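BT_4661 (Bacteroides thetaiotaomicron, PDB 4AK2) binds heparin and heparan sulphate through this ligand-binding domain of a SusE-like surface protein, probably capturing the sulphated chains for the cell. Local coordinates at residues F164-H175 with G178-L188; K35-P43 with T76-L84. One frame throughout, in Å; residues are numbered along the deposited sequence. Where two conformers were deposited one is given.

Contact 1: F164-H175 with G178-L188. With SGN (2-deoxy-6-O-sulfo-2-(sulfoamino)-alpha-D-glucopyranose), chain B; IDS (2-O-sulfo-alpha-L-idopyranuronic acid), chain C.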
loop_
_atom_site.group_PDB
_atom_site.type_symbol
_atom_site.label_atom_id
_atom_site.label_comp_id
_atom_site.label_asym_id
_atom_site.label_seq_id
_atom_site.Cartn_x
_atom_site.Cartn_y
_atom_site.Cartn_z
ATOM N N PHE A 164 9.145 1.718 -7.919
ATOM C CA PHE A 164 7.831 1.105 -7.937
ATOM C C PHE A 164 7.985 -0.379 -7.656
ATOM O O PHE A 164 8.884 -1.044 -8.194
ATOM C CB PHE A 164 7.161 1.306 -9.291
ATOM C CG PHE A 164 6.991 2.742 -9.686
ATOM C CD1 PHE A 164 5.854 3.438 -9.322
ATOM C CD2 PHE A 164 7.973 3.405 -10.434
ATOM C CE1 PHE A 164 5.690 4.753 -9.687
ATOM C CE2 PHE A 164 7.823 4.728 -10.807
ATOM C CZ PHE A 164 6.685 5.418 -10.424
ATOM N N PHE A 165 7.134 -0.921 -6.793
ATOM C CA PHE A 165 7.170 -2.338 -6.414
ATOM C C PHE A 165 5.727 -2.846 -6.425
ATOM O O PHE A 165 4.784 -2.099 -5.993
ATOM C CB PHE A 165 7.655 -2.566 -4.996
ATOM C CG PHE A 165 9.090 -2.122 -4.735
ATOM C CD1 PHE A 165 9.392 -0.746 -4.566
ATOM C CD2 PHE A 165 10.128 -3.059 -4.579
ATOM C CE1 PHE A 165 10.673 -0.315 -4.287
ATOM C CE2 PHE A 165 11.412 -2.609 -4.281
ATOM C CZ PHE A 165 11.685 -1.251 -4.147
ATOM N N TYR A 166 5.507 -4.084 -6.807
ATOM C CA TYR A 166 4.193 -4.682 -6.753
ATOM C C TYR A 166 4.228 -6.020 -6.076
ATOM O O TYR A 166 5.137 -6.861 -6.367
ATOM C CB TYR A 166 3.631 -4.863 -8.179
ATOM C CG TYR A 166 2.240 -5.442 -8.221
ATOM C CD1 TYR A 166 1.135 -4.599 -8.151
ATOM C CD2 TYR A 166 2.025 -6.803 -8.355
ATOM C CE1 TYR A 166 -0.146 -5.103 -8.190
ATOM C CE2 TYR A 166 0.750 -7.345 -8.388
ATOM C CZ TYR A 166 -0.345 -6.457 -8.293
ATOM O OH TYR A 166 -1.667 -6.874 -8.353
ATOM N N TYR A 167 3.256 -6.330 -5.219
ATOM C CA TYR A 167 3.209 -7.615 -4.513
ATOM C C TYR A 167 1.863 -8.249 -4.794
ATOM O O TYR A 167 0.822 -7.728 -4.364
ATOM C CB TYR A 167 3.406 -7.423 -3.002
ATOM C CG TYR A 167 4.741 -6.787 -2.759
ATOM C CD1 TYR A 167 5.908 -7.582 -2.821
ATOM C CD2 TYR A 167 4.886 -5.428 -2.557
ATOM C CE1 TYR A 167 7.169 -7.021 -2.720
ATOM C CE2 TYR A 167 6.178 -4.851 -2.399
ATOM C CZ TYR A 167 7.316 -5.672 -2.478
ATOM O OH TYR A 167 8.584 -5.129 -2.356
ATOM N N ASN A 168 1.864 -9.353 -5.532
ATOM C CA ASN A 168 0.633 -10.103 -5.750
ATOM C C ASN A 168 0.135 -10.611 -4.417
ATOM O O ASN A 168 0.922 -11.060 -3.559
ATOM C CB ASN A 168 0.925 -11.312 -6.654
ATOM C CG ASN A 168 -0.339 -12.085 -6.974
ATOM O OD1 ASN A 168 -1.364 -11.507 -7.277
ATOM N ND2 ASN A 168 -0.283 -13.395 -6.854
ATOM N N ILE A 169 -1.167 -10.484 -4.190
ATOM C CA ILE A 169 -1.782 -10.959 -2.942
ATOM C C ILE A 169 -2.590 -12.202 -3.225
ATOM O O ILE A 169 -2.201 -13.302 -2.799
ATOM C CB ILE A 169 -2.601 -9.848 -2.224
ATOM C CG1 ILE A 169 -1.616 -8.765 -1.697
ATOM C CG2 ILE A 169 -3.484 -10.407 -1.138
ATOM C CD1 ILE A 169 -2.281 -7.448 -1.292
ATOM N N ALA A 170 -3.658 -12.063 -4.010
ATOM C CA ALA A 170 -4.492 -13.225 -4.344
ATOM C C ALA A 170 -4.831 -13.310 -5.841
ATOM O O ALA A 170 -5.807 -13.932 -6.243
ATOM C CB ALA A 170 -5.741 -13.313 -3.447
ATOM N N GLY A 171 -4.011 -12.643 -6.658
ATOM C CA GLY A 171 -4.130 -12.716 -8.107
ATOM C C GLY A 171 -3.417 -13.947 -8.625
ATOM O O GLY A 171 -2.881 -14.732 -7.843
ATOM N N PRO A 172 -3.377 -14.087 -9.951
ATOM C CA PRO A 172 -2.703 -15.246 -10.535
ATOM C C PRO A 172 -1.194 -15.190 -10.279
ATOM O O PRO A 172 -0.611 -14.103 -10.225
ATOM C CB PRO A 172 -3.020 -15.145 -12.034
ATOM C CG PRO A 172 -3.534 -13.761 -12.267
ATOM C CD PRO A 172 -3.995 -13.195 -10.957
ATOM N N ASP A 173 -0.561 -16.355 -10.110
ATOM C CA ASP A 173 0.876 -16.398 -9.862
ATOM C C ASP A 173 1.635 -15.761 -11.022
ATOM O O ASP A 173 2.753 -15.272 -10.848
ATOM C CB ASP A 173 1.335 -17.819 -9.553
ATOM C CG ASP A 173 1.174 -18.177 -8.077
ATOM O OD1 ASP A 173 1.147 -17.274 -7.195
ATOM O OD2 ASP A 173 1.100 -19.384 -7.794
ATOM N N SER A 174 1.002 -15.713 -12.193
ATOM C CA SER A 174 1.629 -15.093 -13.353
ATOM C C SER A 174 1.765 -13.550 -13.235
ATOM O O SER A 174 2.510 -12.949 -14.021
ATOM C CB SER A 174 0.918 -15.503 -14.627
ATOM O OG SER A 174 -0.420 -15.015 -14.527
ATOM N N HIS A 175 1.105 -12.924 -12.251
ATOM C CA HIS A 175 1.378 -11.530 -11.879
ATOM C C HIS A 175 2.611 -11.483 -11.001
ATOM O O HIS A 175 2.518 -11.483 -9.777
ATOM C CB HIS A 175 0.182 -10.927 -11.144
ATOM C CG HIS A 175 -1.050 -10.738 -12.011
ATOM N ND1 HIS A 175 -2.166 -10.118 -11.544
ATOM C CD2 HIS A 175 -1.292 -11.050 -13.337
ATOM C CE1 HIS A 175 -3.092 -10.076 -12.540
ATOM N NE2 HIS A 175 -2.541 -10.619 -13.646
ATOM N N GLY A 178 7.494 -7.870 -7.451
ATOM C CA GLY A 178 8.801 -7.278 -7.241
ATOM C C GLY A 178 8.936 -5.901 -7.829
ATOM O O GLY A 178 7.949 -5.288 -8.286
ATOM N N ALA A 179 10.147 -5.356 -7.776
ATOM C CA ALA A 179 10.447 -4.027 -8.253
ATOM C C ALA A 179 10.339 -3.937 -9.744
ATOM O O ALA A 179 10.803 -4.833 -10.470
ATOM C CB ALA A 179 11.856 -3.610 -7.831
ATOM N N LEU A 180 9.800 -2.830 -10.238
ATOM C CA LEU A 180 9.979 -2.444 -11.617
ATOM C C LEU A 180 11.478 -2.191 -11.882
ATOM O O LEU A 180 12.084 -1.339 -11.229
ATOM C CB LEU A 180 9.170 -1.176 -11.926
ATOM C CG LEU A 180 9.339 -0.597 -13.322
ATOM C CD1 LEU A 180 8.794 -1.544 -14.390
ATOM C CD2 LEU A 180 8.648 0.771 -13.398
ATOM N N ALA A 181 12.046 -2.965 -12.804
ATOM C CA ALA A 181 13.536 -2.982 -13.014
ATOM C C ALA A 181 13.881 -3.317 -14.447
ATOM O O ALA A 181 13.162 -4.088 -15.101
ATOM C CB ALA A 181 14.166 -3.990 -12.063
ATOM N N GLN A 182 15.025 -2.797 -14.920
ATOM C CA GLN A 182 15.496 -3.116 -16.266
ATOM C C GLN A 182 15.708 -4.616 -16.394
ATOM O O GLN A 182 16.229 -5.239 -15.465
ATOM C CB GLN A 182 16.839 -2.428 -16.548
ATOM C CG GLN A 182 16.728 -0.916 -16.600
ATOM C CD GLN A 182 16.832 -0.252 -15.235
ATOM O OE1 GLN A 182 16.365 -0.787 -14.185
ATOM N NE2 GLN A 182 17.395 0.955 -15.242
ATOM N N LYS A 183 15.301 -5.188 -17.532
ATOM C CA LYS A 183 15.548 -6.606 -17.886
ATOM C C LYS A 183 14.831 -7.614 -16.993
ATOM O O LYS A 183 15.124 -8.810 -17.029
ATOM C CB LYS A 183 17.064 -6.959 -17.987
ATOM N N VAL A 184 13.880 -7.125 -16.186
ATOM C CA VAL A 184 13.051 -8.007 -15.381
ATOM C C VAL A 184 11.631 -7.941 -15.942
ATOM O O VAL A 184 11.061 -6.862 -16.037
ATOM C CB VAL A 184 13.078 -7.619 -13.881
ATOM C CG1 VAL A 184 12.175 -8.531 -13.078
ATOM C CG2 VAL A 184 14.511 -7.674 -13.335
ATOM N N ASP A 185 11.071 -9.102 -16.304
ATOM C CA ASP A 185 9.693 -9.240 -16.761
ATOM C C ASP A 185 8.815 -9.585 -15.574
ATOM O O ASP A 185 8.875 -10.684 -15.026
ATOM C CB ASP A 185 9.597 -10.357 -17.801
ATOM C CG ASP A 185 10.372 -10.031 -19.060
ATOM O OD1 ASP A 185 10.155 -8.919 -19.589
ATOM O OD2 ASP A 185 11.182 -10.874 -19.531
ATOM N N ASN A 186 7.987 -8.638 -15.162
ATOM C CA ASN A 186 7.103 -8.876 -14.024
ATOM C C ASN A 186 5.820 -8.083 -14.198
ATOM O O ASN A 186 5.593 -7.497 -15.277
ATOM C CB ASN A 186 7.807 -8.597 -12.676
ATOM C CG ASN A 186 8.349 -7.191 -12.549
ATOM O OD1 ASN A 186 7.960 -6.272 -13.288
ATOM N ND2 ASN A 186 9.311 -7.012 -11.617
ATOM N N PHE A 187 4.957 -8.068 -13.176
ATOM C CA PHE A 187 3.652 -7.453 -13.381
ATOM C C PHE A 187 3.827 -5.973 -13.713
ATOM O O PHE A 187 3.118 -5.442 -14.600
ATOM C CB PHE A 187 2.731 -7.679 -12.200
ATOM C CG PHE A 187 1.331 -7.232 -12.470
ATOM C CD1 PHE A 187 0.576 -7.843 -13.477
ATOM C CD2 PHE A 187 0.752 -6.200 -11.736
ATOM C CE1 PHE A 187 -0.734 -7.453 -13.750
ATOM C CE2 PHE A 187 -0.565 -5.821 -11.997
ATOM C CZ PHE A 187 -1.308 -6.434 -13.002
ATOM N N LEU A 188 4.761 -5.300 -13.024
ATOM C CA LEU A 188 4.938 -3.873 -13.296
ATOM C C LEU A 188 5.506 -3.597 -14.672
ATOM O O LEU A 188 5.115 -2.626 -15.306
ATOM C CB LEU A 188 5.768 -3.171 -12.238
ATOM C CG LEU A 188 5.024 -3.014 -10.909
ATOM C CD1 LEU A 188 5.950 -2.318 -9.926
ATOM C CD2 LEU A 188 3.723 -2.202 -11.009
HETATM C C1 SGN B . 14.001 7.626 -16.506
HETATM C C2 SGN B . 13.951 8.043 -15.034
HETATM C C3 SGN B . 15.349 7.872 -14.429
HETATM C C4 SGN B . 15.876 6.469 -14.672
HETATM C C5 SGN B . 15.870 6.116 -16.163
HETATM C C6 SGN B . 16.193 4.629 -16.351
HETATM N N2 SGN B . 13.451 9.409 -14.930
HETATM O O1 SGN B . 14.756 8.562 -17.269
HETATM O O3 SGN B . 15.230 8.112 -13.026
HETATM O O4 SGN B . 17.268 6.424 -14.316
HETATM O O5 SGN B . 14.533 6.307 -16.627
HETATM O O6 SGN B . 16.233 4.312 -17.730
HETATM S S1 SGN B . 11.903 9.783 -14.998
HETATM O O1S SGN B . 11.739 11.069 -14.356
HETATM O O2S SGN B . 11.384 9.791 -16.341
HETATM O O3S SGN B . 11.161 8.669 -14.188
HETATM S S2 SGN B . 16.372 2.843 -18.171
HETATM O O4S SGN B . 17.698 2.356 -17.795
HETATM O O5S SGN B . 16.230 2.871 -19.806
HETATM O O6S SGN B . 15.235 2.095 -17.615
HETATM C C1 IDS C . 17.595 5.538 -13.232
HETATM C C2 IDS C . 19.117 5.318 -13.243
HETATM C C3 IDS C . 19.913 6.530 -12.736
HETATM C C4 IDS C . 19.332 7.140 -11.456
HETATM C C5 IDS C . 17.826 7.369 -11.654
HETATM C C6 IDS C . 17.098 7.948 -10.470
HETATM O O2 IDS C . 19.422 4.187 -12.415
HETATM O O3 IDS C . 19.991 7.540 -13.743
HETATM O O4 IDS C . 19.529 6.260 -10.342
HETATM O O5 IDS C . 17.205 6.111 -11.985
HETATM O O6A IDS C . 17.377 9.102 -10.074
HETATM O O6B IDS C . 16.243 7.209 -9.919
HETATM S S IDS C . 19.418 2.720 -12.978
HETATM O O1S IDS C . 19.590 1.779 -11.867
HETATM O O2S IDS C . 18.126 2.537 -13.670
HETATM O O3S IDS C . 20.543 2.729 -13.917
HETATM O O HOH W 1 11.173 0.910 -9.926
#
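Phe165 and Ala179 face each other as a non-hydrogen-bonded pair of an antiparallel beta hairpin, their CA atoms 4.1 Å apart. Tyr166 and Gly178 form the neighbouring hydrogen-bonded pair: Gly178 N donates to Tyr166 O (2.8 Å) and Tyr166 N returns a bond to Gly178 O. Leu180 N continues the ladder to Phe164 O, and a water joins Phe164 N to Leu180 O. Beyond the hairpin, the first turn of helix 187-195 supplies Phe187, whose ring, with CG anti to the backbone N (chi1 -172°), meets both His175 and Tyr166. It stacks face-to-face on His175, planes at 26°. Its CD2 lies over the centre of the Tyr166 ring, 3.4 Å above the plane. Pro172 CG covers the opposite imidazole face, and His175 NE2 is hydrogen-bonded to Asn238 OD1. An alanine at Phe187 would probably leave one face of the His175 imidazole and one face of the Tyr166 ring without their aromatic partner. Leu188 CG packs on Tyr166 CB (3.6 Å). The loop between strand 178-179 and the helix carries Gln182 into the glycan pocket, where its side chain, bent at chi2, directs NE2 to sulfate oxygen O4S of the glucosamine SGN, 2.9 Å away.

Contact 2: K35-P43 with T76-L84; sequences KLNSVKPVP and TGQITITGL
Pro41 and Ile79 tie the loop 35-43 to strand 79-82 through one backbone bond, Ile79 N to Pro41 O at 2.9 Å, with an N-H...O angle of 162°. The contact is thus a loop running along a strand edge with a single direct backbone hydrogen bond. The same carbonyl oxygen also receives a CA-H...O contact from Gln78, so this point of the edge is closely fitted. Alongside it, Gln78 NE2 adds a second bond to the loop, nearly straight, to Lys40 O (2.8 Å), which lies close to the amide plane. An extended chain, with CG anti to the backbone N (chi1 -176°), carries the amide across to the loop, and Val42 CG1 rests on Gln78 CB at 3.5 Å. Ile79 O is buried and has no hydrogen-bonding partner in the model; Lys40 CA makes a CA-H...O contact with it. Farther on, Pro43 CD comes to 3.2 Å from Thr76 O, and a side chain on Gly77 would clash with that proline ring. At the far end Leu36, heavily covered by the strand segment, crosses Leu84 at about a right angle, its CD1 3.9 Å from Leu84 CB.

Elsewhere the fit is looser and water-mediated. A water accepts from Ile81 N and lies within hydrogen-bonding distance of Leu36 O and Val39 O, so it spans the gap between the backbones. On the solvent side, the extended Lys40 chain runs beside Thr80, and a second water links Lys40 NZ with Thr80 OG1.

Strand 79-82 pairs on its other edge with strand 69-72, so the loop borders this two-stranded antiparallel sheet. Leu36, Val39 and Pro41 also pack on strand 27-30, while Phe113 of strand 105-115 touches Pro41, Ile81 and Leu84.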
loop_
_atom_site.group_PDB
_atom_site.type_symbol
_atom_site.label_atom_id
_atom_site.label_comp_id
_atom_site.label_asym_id
_atom_site.label_seq_id
_atom_site.Cartn_x
_atom_site.Cartn_y
_atom_site.Cartn_z
ATOM N N LYS A 35 9.398 5.547 17.265
ATOM C CA LYS A 35 10.237 4.366 17.187
ATOM C C LYS A 35 9.402 3.182 16.712
ATOM O O LYS A 35 8.263 2.966 17.166
ATOM C CB LYS A 35 10.864 4.048 18.554
ATOM C CG LYS A 35 11.799 5.146 19.093
ATOM N N LEU A 36 9.987 2.393 15.805
ATOM C CA LEU A 36 9.311 1.177 15.311
ATOM C C LEU A 36 8.921 0.189 16.416
ATOM O O LEU A 36 7.885 -0.486 16.310
ATOM C CB LEU A 36 10.125 0.430 14.272
ATOM C CG LEU A 36 10.357 1.114 12.959
ATOM C CD1 LEU A 36 11.315 0.274 12.129
ATOM C CD2 LEU A 36 9.039 1.257 12.250
ATOM N N ASN A 37 9.753 0.082 17.457
ATOM C CA ASN A 37 9.463 -0.833 18.554
ATOM C C ASN A 37 8.275 -0.419 19.436
ATOM O O ASN A 37 7.900 -1.164 20.347
ATOM C CB ASN A 37 10.732 -1.154 19.355
ATOM C CG ASN A 37 11.197 0.001 20.222
ATOM O OD1 ASN A 37 10.586 1.075 20.259
ATOM N ND2 ASN A 37 12.289 -0.231 20.954
ATOM N N SER A 38 7.664 0.743 19.153
ATOM C CA SER A 38 6.470 1.142 19.910
ATOM C C SER A 38 5.176 0.639 19.301
ATOM O O SER A 38 4.129 0.768 19.917
ATOM C CB SER A 38 6.375 2.651 20.072
ATOM O OG SER A 38 6.128 3.253 18.824
ATOM N N VAL A 39 5.229 0.089 18.092
ATOM C CA VAL A 39 3.991 -0.307 17.403
ATOM C C VAL A 39 4.117 -1.790 17.096
ATOM O O VAL A 39 4.782 -2.174 16.129
ATOM C CB VAL A 39 3.788 0.521 16.106
ATOM C CG1 VAL A 39 2.571 0.058 15.331
ATOM C CG2 VAL A 39 3.618 1.999 16.436
ATOM N N LYS A 40 3.483 -2.613 17.925
ATOM C CA LYS A 40 3.587 -4.070 17.834
ATOM C C LYS A 40 2.160 -4.605 17.847
ATOM O O LYS A 40 1.641 -5.032 18.888
ATOM C CB LYS A 40 4.432 -4.641 19.003
ATOM C CG LYS A 40 5.883 -4.184 18.991
ATOM C CD LYS A 40 6.650 -4.867 20.117
ATOM C CE LYS A 40 8.098 -4.437 20.132
ATOM N NZ LYS A 40 8.838 -5.181 21.195
ATOM N N PRO A 41 1.488 -4.580 16.696
ATOM C CA PRO A 41 0.039 -4.852 16.722
ATOM C C PRO A 41 -0.273 -6.300 17.029
ATOM O O PRO A 41 0.437 -7.232 16.614
ATOM C CB PRO A 41 -0.433 -4.521 15.315
ATOM C CG PRO A 41 0.726 -4.074 14.565
ATOM C CD PRO A 41 1.983 -4.117 15.398
ATOM N N VAL A 42 -1.397 -6.466 17.727
ATOM C CA VAL A 42 -1.935 -7.790 17.987
ATOM C C VAL A 42 -3.331 -7.894 17.376
ATOM O O VAL A 42 -4.075 -6.887 17.216
ATOM C CB VAL A 42 -2.019 -8.143 19.486
ATOM C CG1 VAL A 42 -0.630 -8.321 20.100
ATOM C CG2 VAL A 42 -2.873 -7.115 20.234
ATOM N N PRO A 43 -3.720 -9.119 16.982
ATOM C CA PRO A 43 -5.034 -9.237 16.358
ATOM C C PRO A 43 -6.180 -8.988 17.338
ATOM O O PRO A 43 -6.086 -9.246 18.551
ATOM C CB PRO A 43 -5.027 -10.672 15.828
ATOM C CG PRO A 43 -4.100 -11.395 16.760
ATOM C CD PRO A 43 -3.007 -10.412 17.078
ATOM N N THR A 76 0.444 -15.416 20.017
ATOM C CA THR A 76 -0.400 -14.232 20.207
ATOM C C THR A 76 -0.703 -13.449 18.916
ATOM O O THR A 76 -1.630 -12.630 18.850
ATOM C CB THR A 76 0.243 -13.232 21.166
ATOM O OG1 THR A 76 1.387 -12.672 20.521
ATOM C CG2 THR A 76 0.651 -13.883 22.469
ATOM N N GLY A 77 0.078 -13.691 17.885
ATOM C CA GLY A 77 -0.037 -12.945 16.641
ATOM C C GLY A 77 0.585 -11.554 16.670
ATOM O O GLY A 77 0.468 -10.823 15.699
ATOM N N GLN A 78 1.309 -11.193 17.740
ATOM C CA GLN A 78 1.895 -9.856 17.832
ATOM C C GLN A 78 2.964 -9.718 16.780
ATOM O O GLN A 78 3.864 -10.575 16.702
ATOM C CB GLN A 78 2.530 -9.578 19.227
ATOM C CG GLN A 78 3.047 -8.141 19.354
ATOM C CD GLN A 78 3.190 -7.612 20.798
ATOM O OE1 GLN A 78 3.802 -8.244 21.624
ATOM N NE2 GLN A 78 2.642 -6.411 21.075
ATOM N N ILE A 79 2.870 -8.663 15.982
ATOM C CA ILE A 79 3.868 -8.452 14.922
ATOM C C ILE A 79 4.900 -7.423 15.392
ATOM O O ILE A 79 4.558 -6.424 16.031
ATOM C CB ILE A 79 3.202 -7.855 13.660
ATOM C CG1 ILE A 79 2.055 -8.750 13.176
ATOM C CG2 ILE A 79 4.202 -7.546 12.560
ATOM C CD1 ILE A 79 1.176 -8.092 12.133
ATOM N N THR A 80 6.171 -7.669 15.076
ATOM C CA THR A 80 7.229 -6.691 15.296
ATOM C C THR A 80 7.951 -6.431 13.979
ATOM O O THR A 80 8.335 -7.371 13.280
ATOM C CB THR A 80 8.249 -7.196 16.350
ATOM O OG1 THR A 80 7.544 -7.420 17.562
ATOM C CG2 THR A 80 9.334 -6.166 16.574
ATOM N N ILE A 81 8.120 -5.150 13.654
ATOM C CA ILE A 81 8.810 -4.721 12.459
ATOM C C ILE A 81 10.112 -4.041 12.860
ATOM O O ILE A 81 10.154 -3.269 13.808
ATOM C CB ILE A 81 7.944 -3.705 11.646
ATOM C CG1 ILE A 81 6.598 -4.296 11.332
ATOM C CG2 ILE A 81 8.665 -3.361 10.350
ATOM C CD1 ILE A 81 6.644 -5.356 10.266
ATOM N N THR A 82 11.169 -4.314 12.090
ATOM C CA THR A 82 12.442 -3.604 12.260
ATOM C C THR A 82 12.956 -3.117 10.909
ATOM O O THR A 82 12.625 -3.694 9.862
ATOM C CB THR A 82 13.535 -4.476 12.926
ATOM O OG1 THR A 82 13.802 -5.611 12.099
ATOM C CG2 THR A 82 13.088 -4.926 14.310
ATOM N N GLY A 83 13.742 -2.045 10.928
ATOM C CA GLY A 83 14.497 -1.610 9.727
ATOM C C GLY A 83 13.692 -0.748 8.740
ATOM O O GLY A 83 14.259 -0.150 7.836
ATOM N N LEU A 84 12.369 -0.707 8.866
ATOM C CA LEU A 84 11.590 0.180 8.008
ATOM C C LEU A 84 12.119 1.594 8.188
ATOM O O LEU A 84 12.242 2.052 9.319
ATOM C CB LEU A 84 10.094 0.105 8.388
ATOM C CG LEU A 84 9.084 1.023 7.673
ATOM C CD1 LEU A 84 9.093 0.720 6.182
ATOM C CD2 LEU A 84 7.701 0.821 8.273
HETATM O O HOH W 2 7.340 -3.193 15.578
HETATM O O HOH W 3 8.896 -7.791 19.931
#

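In the fold
From the N terminus, the chain leaves strand 27-30 and enters the loop 35-43, then returns at 76-84 to close contact 2 after 32 intervening residues that include strands 56-63 and 69-72. This joins the two-stranded sheet to the neighbouring four-stranded one. Only later does contact 1 open, at strand 163-168, and it closes after just two intervening residues, a local hairpin on the seven-stranded sheet that leads into helix 187-195. The two loops therefore lie in series, neither nesting nor crossing. The centres of contact 1 and contact 2 are about 26 Å apart. The nearest atoms of contact 1 and contact 2 are about 10 Å apart, without touching. His63, at the end of strand 56-63, meets Phe165 and Tyr167, linking the two regions.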